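Local coordinates for 4'-phospho-dehydrooxetanocin synthase (Bacillus megaterium, PDB 5UL3), which catalyses the oxidative ring contraction of dAMP to an oxetane aldehyde in oxetanocin A biosynthesis, using cobalamin, a [4Fe-4S] cluster and S-adenosylmethionine, at residues I10-Y13 with L14-K18; Q189-L192 with A193-L197; L295-I298 with S299-G303; R377-D380 with I381-L385; N685-N688 with V689-N692. All coordinates share one frame; numbering follows the deposited sequence.

Interaction 1: I10-Y13 with L14-K18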
loop_
_atom_site.group_PDB
_atom_site.type_symbol
_atom_site.label_atom_id
_atom_site.label_comp_id
_atom_site.label_asym_id
_atom_site.label_seq_id
_atom_site.Cartn_x
_atom_site.Cartn_y
_atom_site.Cartn_z
ATOM N N ILE A 10 -0.827 29.337 -34.904
ATOM C CA ILE A 10 0.039 28.520 -34.056
ATOM C C ILE A 10 -0.120 28.928 -32.599
ATOM O O ILE A 10 -0.277 28.081 -31.708
ATOM C CB ILE A 10 1.505 28.631 -34.518
ATOM C CG1 ILE A 10 1.732 27.840 -35.810
ATOM C CG2 ILE A 10 2.467 28.162 -33.433
ATOM C CD1 ILE A 10 3.106 28.082 -36.434
ATOM N N GLU A 11 -0.076 30.236 -32.339
ATOM C CA GLU A 11 -0.268 30.746 -30.988
ATOM C C GLU A 11 -1.621 30.320 -30.442
ATOM O O GLU A 11 -1.726 29.824 -29.313
ATOM C CB GLU A 11 -0.131 32.268 -31.005
ATOM C CG GLU A 11 -0.342 32.966 -29.677
ATOM C CD GLU A 11 -0.412 34.478 -29.838
ATOM O OE1 GLU A 11 -1.064 34.942 -30.801
ATOM O OE2 GLU A 11 0.194 35.199 -29.015
ATOM N N TYR A 12 -2.666 30.484 -31.252
ATOM C CA TYR A 12 -4.001 30.068 -30.848
ATOM C C TYR A 12 -4.058 28.570 -30.572
ATOM O O TYR A 12 -4.710 28.130 -29.617
ATOM C CB TYR A 12 -4.998 30.454 -31.933
ATOM C CG TYR A 12 -6.388 29.925 -31.730
ATOM C CD1 TYR A 12 -7.289 30.584 -30.911
ATOM C CD2 TYR A 12 -6.810 28.775 -32.377
ATOM C CE1 TYR A 12 -8.574 30.102 -30.732
ATOM C CE2 TYR A 12 -8.085 28.288 -32.208
ATOM C CZ TYR A 12 -8.963 28.951 -31.385
ATOM O OH TYR A 12 -10.236 28.450 -31.222
ATOM N N TYR A 13 -3.395 27.769 -31.407
ATOM C CA TYR A 13 -3.450 26.323 -31.235
ATOM C C TYR A 13 -2.732 25.891 -29.959
ATOM O O TYR A 13 -3.233 25.034 -29.224
ATOM C CB TYR A 13 -2.857 25.627 -32.460
ATOM C CG TYR A 13 -3.808 25.521 -33.637
ATOM C CD1 TYR A 13 -5.144 25.183 -33.450
ATOM C CD2 TYR A 13 -3.367 25.752 -34.935
ATOM C CE1 TYR A 13 -6.017 25.083 -34.529
ATOM C CE2 TYR A 13 -4.228 25.660 -36.017
ATOM C CZ TYR A 13 -5.548 25.325 -35.812
ATOM O OH TYR A 13 -6.398 25.228 -36.892
ATOM N N LEU A 14 -1.580 26.491 -29.666
ATOM C CA LEU A 14 -0.850 26.148 -28.451
ATOM C C LEU A 14 -1.626 26.559 -27.205
ATOM O O LEU A 14 -1.716 25.789 -26.238
ATOM C CB LEU A 14 0.526 26.809 -28.466
ATOM C CG LEU A 14 1.606 26.232 -29.395
ATOM C CD1 LEU A 14 2.807 27.153 -29.433
ATOM C CD2 LEU A 14 2.024 24.831 -28.932
ATOM N N LYS A 15 -2.194 27.767 -27.211
ATOM C CA LYS A 15 -2.966 28.240 -26.064
ATOM C C LYS A 15 -4.154 27.331 -25.794
ATOM O O LYS A 15 -4.410 26.949 -24.647
ATOM C CB LYS A 15 -3.433 29.678 -26.310
ATOM C CG LYS A 15 -4.592 30.120 -25.427
ATOM C CD LYS A 15 -5.191 31.434 -25.919
ATOM C CE LYS A 15 -6.397 31.835 -25.084
ATOM N NZ LYS A 15 -7.482 30.813 -25.167
ATOM N N GLU A 16 -4.898 26.975 -26.845
ATOM C CA GLU A 16 -6.037 26.083 -26.672
ATOM C C GLU A 16 -5.585 24.690 -26.250
ATOM O O GLU A 16 -6.282 24.008 -25.489
ATOM C CB GLU A 16 -6.853 26.003 -27.959
ATOM C CG GLU A 16 -7.594 27.285 -28.320
ATOM C CD GLU A 16 -8.580 27.705 -27.254
ATOM O OE1 GLU A 16 -8.307 28.699 -26.552
ATOM O OE2 GLU A 16 -9.617 27.026 -27.106
ATOM N N LEU A 17 -4.444 24.235 -26.769
ATOM C CA LEU A 17 -3.937 22.918 -26.397
ATOM C C LEU A 17 -3.487 22.904 -24.946
ATOM O O LEU A 17 -3.707 21.916 -24.231
ATOM C CB LEU A 17 -2.785 22.514 -27.321
ATOM C CG LEU A 17 -3.197 22.025 -28.712
ATOM C CD1 LEU A 17 -1.975 21.789 -29.589
ATOM C CD2 LEU A 17 -4.049 20.780 -28.633
ATOM N N LYS A 18 -2.850 23.987 -24.498
ATOM C CA LYS A 18 -2.453 24.092 -23.097
ATOM C C LYS A 18 -3.660 23.973 -22.174
ATOM O O LYS A 18 -3.566 23.386 -21.086
ATOM C CB LYS A 18 -1.711 25.410 -22.882
ATOM C CG LYS A 18 -1.049 25.595 -21.536
ATOM C CD LYS A 18 -0.146 26.819 -21.605
ATOM C CE LYS A 18 0.909 26.823 -20.523
ATOM N NZ LYS A 18 1.933 25.754 -20.733
#

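Interaction 2: Q189-L192 with A193-L197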
loop_
_atom_site.group_PDB
_atom_site.type_symbol
_atom_site.label_atom_id
_atom_site.label_comp_id
_atom_site.label_asym_id
_atom_site.label_seq_id
_atom_site.Cartn_x
_atom_site.Cartn_y
_atom_site.Cartn_z
ATOM N N GLN A 189 -5.436 -13.190 -5.796
ATOM C CA GLN A 189 -5.973 -12.995 -7.135
ATOM C C GLN A 189 -5.577 -14.099 -8.110
ATOM O O GLN A 189 -5.766 -13.925 -9.317
ATOM C CB GLN A 189 -5.525 -11.634 -7.681
ATOM C CG GLN A 189 -6.113 -10.457 -6.916
ATOM C CD GLN A 189 -5.516 -9.122 -7.321
ATOM O OE1 GLN A 189 -4.615 -9.053 -8.160
ATOM N NE2 GLN A 189 -6.029 -8.051 -6.731
ATOM N N LYS A 190 -5.017 -15.216 -7.628
ATOM C CA LYS A 190 -4.628 -16.296 -8.534
ATOM C C LYS A 190 -5.802 -16.772 -9.384
ATOM O O LYS A 190 -5.688 -16.888 -10.609
ATOM C CB LYS A 190 -4.064 -17.486 -7.762
ATOM C CG LYS A 190 -3.933 -18.719 -8.668
ATOM C CD LYS A 190 -3.826 -20.024 -7.907
ATOM C CE LYS A 190 -3.827 -21.214 -8.865
ATOM N NZ LYS A 190 -3.956 -22.513 -8.139
ATOM N N LYS A 191 -6.929 -17.092 -8.738
ATOM C CA LYS A 191 -8.085 -17.627 -9.458
ATOM C C LYS A 191 -8.610 -16.632 -10.492
ATOM O O LYS A 191 -8.893 -17.004 -11.637
ATOM C CB LYS A 191 -9.172 -18.015 -8.447
ATOM C CG LYS A 191 -10.551 -18.289 -9.034
ATOM C CD LYS A 191 -11.534 -18.667 -7.930
ATOM C CE LYS A 191 -12.951 -18.817 -8.462
ATOM N NZ LYS A 191 -13.917 -19.163 -7.376
ATOM N N LEU A 192 -8.711 -15.355 -10.118
ATOM C CA LEU A 192 -9.106 -14.308 -11.057
ATOM C C LEU A 192 -8.120 -14.192 -12.220
ATOM O O LEU A 192 -8.518 -14.076 -13.388
ATOM C CB LEU A 192 -9.205 -12.988 -10.297
ATOM C CG LEU A 192 -9.858 -11.755 -10.870
ATOM C CD1 LEU A 192 -11.256 -12.100 -11.347
ATOM C CD2 LEU A 192 -9.926 -10.752 -9.747
ATOM N N ALA A 193 -6.819 -14.200 -11.914
ATOM C CA ALA A 193 -5.807 -14.130 -12.959
ATOM C C ALA A 193 -5.932 -15.295 -13.933
ATOM O O ALA A 193 -5.854 -15.103 -15.151
ATOM C CB ALA A 193 -4.404 -14.118 -12.335
ATOM N N PHE A 194 -6.092 -16.515 -13.413
ATOM C CA PHE A 194 -6.148 -17.676 -14.296
ATOM C C PHE A 194 -7.388 -17.634 -15.180
ATOM O O PHE A 194 -7.320 -18.001 -16.357
ATOM C CB PHE A 194 -6.122 -18.973 -13.493
ATOM C CG PHE A 194 -4.737 -19.440 -13.127
ATOM C CD1 PHE A 194 -3.709 -18.533 -12.929
ATOM C CD2 PHE A 194 -4.465 -20.791 -12.993
ATOM C CE1 PHE A 194 -2.425 -18.976 -12.579
ATOM C CE2 PHE A 194 -3.186 -21.241 -12.656
ATOM C CZ PHE A 194 -2.168 -20.331 -12.451
ATOM N N GLU A 195 -8.517 -17.186 -14.633
ATOM C CA GLU A 195 -9.733 -17.048 -15.438
ATOM C C GLU A 195 -9.535 -16.048 -16.572
ATOM O O GLU A 195 -9.932 -16.299 -17.718
ATOM C CB GLU A 195 -10.907 -16.615 -14.563
ATOM C CG GLU A 195 -11.399 -17.679 -13.587
ATOM C CD GLU A 195 -12.680 -17.271 -12.880
ATOM O OE1 GLU A 195 -13.437 -16.463 -13.461
ATOM O OE2 GLU A 195 -12.928 -17.759 -11.752
ATOM N N ILE A 196 -8.937 -14.896 -16.263
ATOM C CA ILE A 196 -8.731 -13.879 -17.288
ATOM C C ILE A 196 -7.710 -14.356 -18.308
ATOM O O ILE A 196 -7.910 -14.195 -19.516
ATOM C CB ILE A 196 -8.322 -12.539 -16.650
ATOM C CG1 ILE A 196 -9.459 -11.998 -15.785
ATOM C CG2 ILE A 196 -7.955 -11.521 -17.729
ATOM C CD1 ILE A 196 -9.060 -10.826 -14.905
ATOM N N LEU A 197 -6.603 -14.959 -17.841
ATOM C CA LEU A 197 -5.599 -15.493 -18.761
ATOM C C LEU A 197 -6.191 -16.581 -19.654
ATOM O O LEU A 197 -5.910 -16.627 -20.856
ATOM C CB LEU A 197 -4.402 -16.038 -17.970
ATOM C CG LEU A 197 -3.505 -14.924 -17.403
ATOM C CD1 LEU A 197 -2.481 -15.467 -16.383
ATOM C CD2 LEU A 197 -2.803 -14.186 -18.551
#

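Interaction 3: L295-I298 with S299-G303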
loop_
_atom_site.group_PDB
_atom_site.type_symbol
_atom_site.label_atom_id
_atom_site.label_comp_id
_atom_site.label_asym_id
_atom_site.label_seq_id
_atom_site.Cartn_x
_atom_site.Cartn_y
_atom_site.Cartn_z
ATOM N N LEU A 295 -9.441 7.951 -12.327
ATOM C CA LEU A 295 -9.738 8.740 -11.138
ATOM C C LEU A 295 -11.224 9.096 -11.051
ATOM O O LEU A 295 -11.827 9.004 -9.971
ATOM C CB LEU A 295 -8.873 10.001 -11.124
ATOM C CG LEU A 295 -9.010 10.801 -9.825
ATOM C CD1 LEU A 295 -8.618 9.929 -8.634
ATOM C CD2 LEU A 295 -8.187 12.084 -9.860
ATOM N N GLY A 296 -11.831 9.494 -12.177
ATOM C CA GLY A 296 -13.260 9.810 -12.172
ATOM C C GLY A 296 -14.118 8.678 -11.637
ATOM O O GLY A 296 -15.011 8.898 -10.815
ATOM N N GLU A 297 -13.839 7.448 -12.063
ATOM C CA GLU A 297 -14.592 6.314 -11.548
ATOM C C GLU A 297 -14.241 6.028 -10.093
ATOM O O GLU A 297 -15.109 5.630 -9.310
ATOM C CB GLU A 297 -14.350 5.081 -12.418
ATOM C CG GLU A 297 -15.022 5.186 -13.785
ATOM C CD GLU A 297 -16.541 5.338 -13.666
ATOM O OE1 GLU A 297 -17.183 4.434 -13.083
ATOM O OE2 GLU A 297 -17.086 6.366 -14.131
ATOM N N ILE A 298 -12.969 6.208 -9.714
ATOM C CA ILE A 298 -12.587 6.049 -8.312
ATOM C C ILE A 298 -13.379 7.006 -7.429
ATOM O O ILE A 298 -13.802 6.640 -6.322
ATOM C CB ILE A 298 -11.069 6.256 -8.146
ATOM C CG1 ILE A 298 -10.330 5.080 -8.765
ATOM C CG2 ILE A 298 -10.686 6.428 -6.672
ATOM C CD1 ILE A 298 -8.848 5.357 -8.922
ATOM N N SER A 299 -13.600 8.238 -7.901
ATOM C CA SER A 299 -14.331 9.208 -7.086
ATOM C C SER A 299 -15.795 8.815 -6.935
ATOM O O SER A 299 -16.407 9.106 -5.903
ATOM C CB SER A 299 -14.226 10.611 -7.681
ATOM O OG SER A 299 -15.151 10.817 -8.734
ATOM N N LYS A 300 -16.361 8.159 -7.946
ATOM C CA LYS A 300 -17.744 7.703 -7.864
ATOM C C LYS A 300 -17.902 6.607 -6.818
ATOM O O LYS A 300 -18.974 6.473 -6.220
ATOM C CB LYS A 300 -18.203 7.241 -9.250
ATOM C CG LYS A 300 -19.372 6.263 -9.297
ATOM C CD LYS A 300 -19.651 5.850 -10.744
ATOM C CE LYS A 300 -20.783 4.835 -10.853
ATOM N NZ LYS A 300 -21.099 4.528 -12.281
ATOM N N PHE A 301 -16.840 5.846 -6.553
ATOM C CA PHE A 301 -16.838 4.825 -5.521
ATOM C C PHE A 301 -16.268 5.336 -4.204
ATOM O O PHE A 301 -15.953 4.525 -3.325
ATOM C CB PHE A 301 -16.045 3.598 -5.982
ATOM C CG PHE A 301 -16.726 2.779 -7.048
ATOM C CD1 PHE A 301 -16.915 3.285 -8.325
ATOM C CD2 PHE A 301 -17.142 1.482 -6.777
ATOM C CE1 PHE A 301 -17.530 2.531 -9.307
ATOM C CE2 PHE A 301 -17.759 0.715 -7.756
ATOM C CZ PHE A 301 -17.956 1.245 -9.024
ATOM N N ARG A 302 -16.135 6.655 -4.061
ATOM C CA ARG A 302 -15.665 7.291 -2.834
ATOM C C ARG A 302 -14.257 6.821 -2.466
ATOM O O ARG A 302 -13.928 6.644 -1.288
ATOM C CB ARG A 302 -16.657 7.057 -1.695
ATOM C CG ARG A 302 -18.079 7.402 -2.116
ATOM C CD ARG A 302 -18.927 7.841 -0.946
ATOM N NE ARG A 302 -20.191 8.407 -1.400
ATOM C CZ ARG A 302 -21.102 8.935 -0.591
ATOM N NH1 ARG A 302 -20.884 8.967 0.717
ATOM N NH2 ARG A 302 -22.227 9.430 -1.089
ATOM N N GLY A 303 -13.418 6.645 -3.493
ATOM C CA GLY A 303 -12.068 6.135 -3.333
ATOM C C GLY A 303 -11.038 7.190 -2.966
ATOM O O GLY A 303 -11.343 8.364 -2.766
#

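Interaction 4: R377-D380 with I381-L385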
loop_
_atom_site.group_PDB
_atom_site.type_symbol
_atom_site.label_atom_id
_atom_site.label_comp_id
_atom_site.label_asym_id
_atom_site.label_seq_id
_atom_site.Cartn_x
_atom_site.Cartn_y
_atom_site.Cartn_z
ATOM N N ARG A 377 15.440 16.640 3.247
ATOM C CA ARG A 377 14.543 16.408 2.123
ATOM C C ARG A 377 13.081 16.416 2.573
ATOM O O ARG A 377 12.219 16.996 1.902
ATOM C CB ARG A 377 14.895 15.081 1.454
ATOM C CG ARG A 377 13.894 14.638 0.413
ATOM C CD ARG A 377 14.371 13.421 -0.349
ATOM N NE ARG A 377 13.333 12.885 -1.224
ATOM C CZ ARG A 377 12.316 12.132 -0.806
ATOM N NH1 ARG A 377 12.186 11.828 0.489
ATOM N NH2 ARG A 377 11.427 11.674 -1.683
ATOM N N ILE A 378 12.782 15.758 3.694
ATOM C CA ILE A 378 11.400 15.743 4.180
ATOM C C ILE A 378 10.964 17.153 4.571
ATOM O O ILE A 378 9.850 17.589 4.250
ATOM C CB ILE A 378 11.257 14.750 5.351
ATOM C CG1 ILE A 378 11.614 13.317 4.913
ATOM C CG2 ILE A 378 9.828 14.810 5.946
ATOM C CD1 ILE A 378 10.756 12.752 3.776
ATOM N N ILE A 379 11.834 17.886 5.270
ATOM C CA ILE A 379 11.496 19.243 5.684
ATOM C C ILE A 379 11.223 20.120 4.467
ATOM O O ILE A 379 10.266 20.901 4.462
ATOM C CB ILE A 379 12.605 19.820 6.588
ATOM C CG1 ILE A 379 12.552 19.113 7.951
ATOM C CG2 ILE A 379 12.427 21.329 6.738
ATOM C CD1 ILE A 379 13.771 19.357 8.835
ATOM N N ASP A 380 12.007 19.950 3.391
ATOM C CA ASP A 380 11.759 20.699 2.153
ATOM C C ASP A 380 10.409 20.341 1.514
ATOM O O ASP A 380 9.701 21.220 1.003
ATOM C CB ASP A 380 12.896 20.455 1.151
ATOM C CG ASP A 380 14.218 21.087 1.591
ATOM O OD1 ASP A 380 14.234 21.757 2.643
ATOM O OD2 ASP A 380 15.238 20.903 0.890
ATOM N N ILE A 381 10.049 19.052 1.495
ATOM C CA ILE A 381 8.723 18.675 1.001
ATOM C C ILE A 381 7.637 19.325 1.857
ATOM O O ILE A 381 6.669 19.907 1.336
ATOM C CB ILE A 381 8.587 17.142 0.965
ATOM C CG1 ILE A 381 9.522 16.555 -0.099
ATOM C CG2 ILE A 381 7.113 16.730 0.683
ATOM C CD1 ILE A 381 9.756 15.054 0.039
ATOM N N CYS A 382 7.801 19.267 3.180
ATOM C CA CYS A 382 6.829 19.867 4.085
ATOM C C CYS A 382 6.727 21.369 3.865
ATOM O O CYS A 382 5.625 21.926 3.877
ATOM C CB CYS A 382 7.204 19.564 5.532
ATOM S SG CYS A 382 6.962 17.834 5.980
ATOM N N GLU A 383 7.868 22.040 3.671
ATOM C CA GLU A 383 7.841 23.475 3.402
ATOM C C GLU A 383 7.087 23.768 2.115
ATOM O O GLU A 383 6.353 24.756 2.034
ATOM C CB GLU A 383 9.264 24.035 3.329
ATOM C CG GLU A 383 9.912 24.193 4.700
ATOM C CD GLU A 383 11.271 24.889 4.658
ATOM O OE1 GLU A 383 12.023 24.721 3.671
ATOM O OE2 GLU A 383 11.581 25.613 5.624
ATOM N N GLY A 384 7.246 22.906 1.108
ATOM C CA GLY A 384 6.486 23.062 -0.122
ATOM C C GLY A 384 4.990 22.898 0.085
ATOM O O GLY A 384 4.192 23.649 -0.480
ATOM N N LEU A 385 4.589 21.909 0.889
ATOM C CA LEU A 385 3.172 21.718 1.185
ATOM C C LEU A 385 2.609 22.909 1.945
ATOM O O LEU A 385 1.447 23.293 1.749
ATOM C CB LEU A 385 2.972 20.427 1.989
ATOM C CG LEU A 385 3.186 19.131 1.203
ATOM C CD1 LEU A 385 3.043 17.913 2.109
ATOM C CD2 LEU A 385 2.168 19.056 0.069
#

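Interaction 5: N685-N688 with V689-N692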
loop_
_atom_site.group_PDB
_atom_site.type_symbol
_atom_site.label_atom_id
_atom_site.label_comp_id
_atom_site.label_asym_id
_atom_site.label_seq_id
_atom_site.Cartn_x
_atom_site.Cartn_y
_atom_site.Cartn_z
ATOM N N ASN A 685 -8.272 -27.453 27.681
ATOM C CA ASN A 685 -8.288 -26.546 28.822
ATOM C C ASN A 685 -8.321 -25.096 28.356
ATOM O O ASN A 685 -9.046 -24.273 28.923
ATOM C CB ASN A 685 -7.076 -26.786 29.723
ATOM C CG ASN A 685 -7.157 -26.001 31.031
ATOM O OD1 ASN A 685 -8.148 -26.080 31.763
ATOM N ND2 ASN A 685 -6.118 -25.232 31.322
ATOM N N ILE A 686 -7.543 -24.772 27.321
ATOM C CA ILE A 686 -7.507 -23.403 26.811
ATOM C C ILE A 686 -8.897 -22.973 26.342
ATOM O O ILE A 686 -9.369 -21.882 26.683
ATOM C CB ILE A 686 -6.436 -23.289 25.708
ATOM C CG1 ILE A 686 -5.051 -23.271 26.347
ATOM C CG2 ILE A 686 -6.621 -22.032 24.852
ATOM C CD1 ILE A 686 -3.905 -23.451 25.363
ATOM N N LEU A 687 -9.596 -23.845 25.611
ATOM C CA LEU A 687 -10.957 -23.530 25.179
ATOM C C LEU A 687 -11.891 -23.309 26.363
ATOM O O LEU A 687 -12.746 -22.414 26.325
ATOM C CB LEU A 687 -11.498 -24.635 24.278
ATOM C CG LEU A 687 -10.974 -24.720 22.847
ATOM C CD1 LEU A 687 -11.948 -25.518 21.995
ATOM C CD2 LEU A 687 -10.741 -23.337 22.248
ATOM N N ASN A 688 -11.770 -24.134 27.414
ATOM C CA ASN A 688 -12.615 -23.951 28.594
ATOM C C ASN A 688 -12.341 -22.614 29.260
ATOM O O ASN A 688 -13.262 -21.954 29.754
ATOM C CB ASN A 688 -12.382 -25.073 29.615
ATOM C CG ASN A 688 -13.100 -26.357 29.264
ATOM O OD1 ASN A 688 -14.065 -26.366 28.496
ATOM N ND2 ASN A 688 -12.633 -27.460 29.841
ATOM N N VAL A 689 -11.070 -22.220 29.314
ATOM C CA VAL A 689 -10.708 -20.924 29.876
ATOM C C VAL A 689 -11.307 -19.806 29.031
ATOM O O VAL A 689 -11.848 -18.827 29.561
ATOM C CB VAL A 689 -9.175 -20.802 29.977
ATOM C CG1 VAL A 689 -8.763 -19.420 30.461
ATOM C CG2 VAL A 689 -8.607 -21.889 30.900
ATOM N N MET A 690 -11.221 -19.938 27.704
ATOM C CA MET A 690 -11.747 -18.899 26.819
ATOM C C MET A 690 -13.267 -18.830 26.880
ATOM O O MET A 690 -13.838 -17.735 26.840
ATOM C CB MET A 690 -11.273 -19.143 25.389
ATOM C CG MET A 690 -11.650 -18.029 24.419
ATOM S SD MET A 690 -10.688 -18.070 22.892
ATOM C CE MET A 690 -11.223 -19.601 22.126
ATOM N N THR A 691 -13.944 -19.984 26.973
ATOM C CA THR A 691 -15.390 -19.971 27.188
ATOM C C THR A 691 -15.749 -19.134 28.408
ATOM O O THR A 691 -16.750 -18.404 28.408
ATOM C CB THR A 691 -15.919 -21.402 27.350
ATOM O OG1 THR A 691 -15.783 -22.118 26.120
ATOM C CG2 THR A 691 -17.382 -21.390 27.759
ATOM N N ASN A 692 -14.925 -19.216 29.454
ATOM C CA ASN A 692 -15.178 -18.449 30.667
ATOM C C ASN A 692 -15.004 -16.961 30.410
ATOM O O ASN A 692 -15.827 -16.143 30.830
ATOM C CB ASN A 692 -14.241 -18.918 31.780
ATOM C CG ASN A 692 -14.859 -18.777 33.151
ATOM O OD1 ASN A 692 -14.274 -18.174 34.053
ATOM N ND2 ASN A 692 -16.060 -19.321 33.310
#

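Interaction 1: I10-Y13 with L14-K18
The Tyr12 ring carries Glu16 CG on one face. This methylene stands 3.7 Å from Tyr12 CZ and 3.9 Å from the ring centroid. It lies 17° off the ring normal, so the contact is a CH-pi contact shifted toward the hydroxyl end of the ring. The carboxylate of Glu16 lies nearly parallel to the ring, with 12° between the planes. Glu16 CG, anti to its own carbonyl carbon (chi1 -69°), is set over the ring by this first torsion. The bend at chi2 then turns the carboxylate, and OE1 meets Lys15 NZ at 2.7 Å in a salt bridge, nearly along the C-O axis of the carboxylate. Both Tyr12 and Glu16 sit on helix 7-21 of the N-terminal domain, one turn apart. The backbone bond from Glu16 N to Tyr12 O, 3.0 Å long, is one of four successive i to i+4 bonds here. On another side of the helix, Ile10 and Leu14 lie side by side and point the same way, with Ile10 CG2 4.1 Å from Leu14 CD1. Leu14 and Leu17 pack on Phe73 of strand 69-73, while Tyr12, Glu16 and Leu17 touch Leu38 of helix 28-39. The buried Tyr13 ring stacks with Phe39, and the hydroxyl of Tyr12 is hydrogen-bonded to Arg41 NE.

Interaction 2: Q189-L192 with A193-L197
Lys190 crosses the Phe194 ring at a slant and lays its CE over one face. CE is 3.8 Å from Phe194 CE2 and 4.2 Å from the ring centroid, 23° off the normal. This is a CH-pi contact offset toward the rim. The lysine chain is extended beyond CG, which carries CE up to the ring. Phe227 and Tyr231 also meet this ring, edge-to-face. Lys191 and Glu195 are oriented differently: they run alongside each other and point the same way. Glu195 OE2 lies 3.5 Å from Lys191 CE, but 4.7 Å from Lys191 NZ. The charges are near without touching, and the attraction between them is probably modest. Leu192 CG approaches Ile196 CD1 at 4.2 Å, and both side chains rest on Ile166 of helix 166-176. Gln189 occupies the N-cap position, and its O accepts from Ala193 N at 2.8 Å. Its side-chain OE1 accepts a hydrogen bond from Asn186 N. This is the N-cap and first two turns of the helix in a beta-alpha-beta crossover, strand 180-184, helix 190-205 and strand 212-216, in the Rossmann fold that houses cobalamin, whose nearest atom is about 6 Å from the Gln189 side chain.

Interaction 3: L295-I298 with S299-G303
Ile298 O receives Gly303 N at 2.9 Å, and Arg302 N bonds to Ser299 O, so the short helix 295-300 ends in a Schellman motif with Arg302 at positive phi (60°). A weak bond from Phe301 N also reaches Ile298 O. Ser299 turns its hydroxyl back onto the preceding turn. Its OG sits between the backbone N and the carbonyl carbon (chi1 82°), and from there it donates to Gly296 O at 2.8 Å. Lys300 N reaches the same oxygen at 3.3 Å, a longer bond. Both donors come from one face of the Gly296 carbonyl plane, so two hydrogen bonds hold that oxygen. Glu297 and Lys300 lie side by side, pointing the same way. The glutamate bends at chi2 and brings OE1 to 3.7 Å from Lys300 CD; the salt bridge to NZ is long, at 4.0 Å. The Phe301 ring presents an edge to Glu297 O, which lies near the ring plane, 3.1 Å from CD1. On the buried side, Ile298 CG2 packs 3.6 Å from Gly303 CA. The side chains of Leu295 and Ser299 touch Ile354, and Phe301 touches Pro134. The Schellman turn directs the chain from this helix toward strand 305-311, the first strand of the partial barrel of the AdoMet radical domain.

Interaction 4: R377-D380 with I381-L385
Helix 374-386 connects parallel strands 357-360 and 393-398 in the partial triose phosphate isomerase barrel of the AdoMet radical domain. On it, Ile381 CD1 sits over the centre of one face of the Arg377 guanidinium, 4.0 Å from CZ. The two side chains run alongside each other, pointing the same way. Arg377 is extended from CG to NE, with CG opposite the backbone N (chi1 171°). The turn at chi4 (-78°) then presents the flat of the guanidinium to the methyl. Arg377 NH2 is bonded to Leu333 O, which helps fix the group; the arginine side chain also touches Trp330 and Thr338. The same crossover helix packs against its neighbours: Ile381 also meets Thr338 of helix 335-351, and Ile378 touches Met419 and Cys423 of helix 410-426. Ile378 CG2 lies 4.2 Å from Cys382 SG. Both are buried, and Cys382 goes on to contact Ala426. Asp380 and Glu383 bring two carboxylates close, with Asp380 OD1 3.8 Å from Glu383 OE1 and the planes 12° apart. This pairing of like charges is probably unfavourable. Gln376 NE2 donates to Asp380 OD1 and may partly offset it. Four backbone bonds join the turns. The shortest is from Glu383 N to Ile379 O, at 2.8 Å, and the next in line runs from Gly384 N to Asp380 O, at 3.0 Å.

Interaction 5: N685-N688 with V689-N692
Leu687 and Met690 lie side by side on helix 683-709, a long helix of the C-terminal helix bundle. Leu687 CD2 is 3.8 Å from Met690 CE. The methionine is extended through chi1 (-174°) and chi2, then bends at chi3 (66°), which turns its methyl to the leucine. Met690 also packs on Ala596 and Trp600 of helix 588-617, where Ile686 touches Ala596 too. Val689 points to another helix of the bundle. It meets Tyr643, Leu644 and Asn647 of helix 620-648. Its CG2 lies 3.1 Å from Asn685 O. The same methyl is 4.2 Å from Asn685 ND2, and the amide side chain crosses the valine at an angle. The amide of Asn685 is held from elsewhere: its ND2 bonds to Asp680 O and Asn677 O. That ties the start of the helix to the segment leading into it. Asn692 N bonds to Asn688 O at 3.2 Å, longer than the other i to i+4 bonds here. Thr691 places OG1 beside its backbone N (chi1 -67°), a position from which it can reach back one turn. Trp735 NE1 is a further hydrogen-bond partner of this hydroxyl. Leu687 O takes two bonds from Thr691, N at 2.8 Å and OG1 at 3.1 Å, from opposite faces of the carbonyl plane.

The five contacts follow one another along the chain, each within a single helix or, for interaction 3, at a helix and its end. They sample the four domains in order: helix 7-21 of the N-terminal domain, helix 190-205 of the cobalamin-binding Rossmann fold, helix 295-300, which leads into strand 305-311 of the AdoMet radical barrel, helix 374-386 of that barrel, and helix 683-709 of the C-terminal bundle. None touches another. Interactions 2 and 3 are the closest pair by centres, about 24 Å apart, and both lie near cobalamin. Interactions 1 and 5 are about 75 Å apart between centres, on opposite sides of the chain's centre and farther from it than interactions 2 and 3.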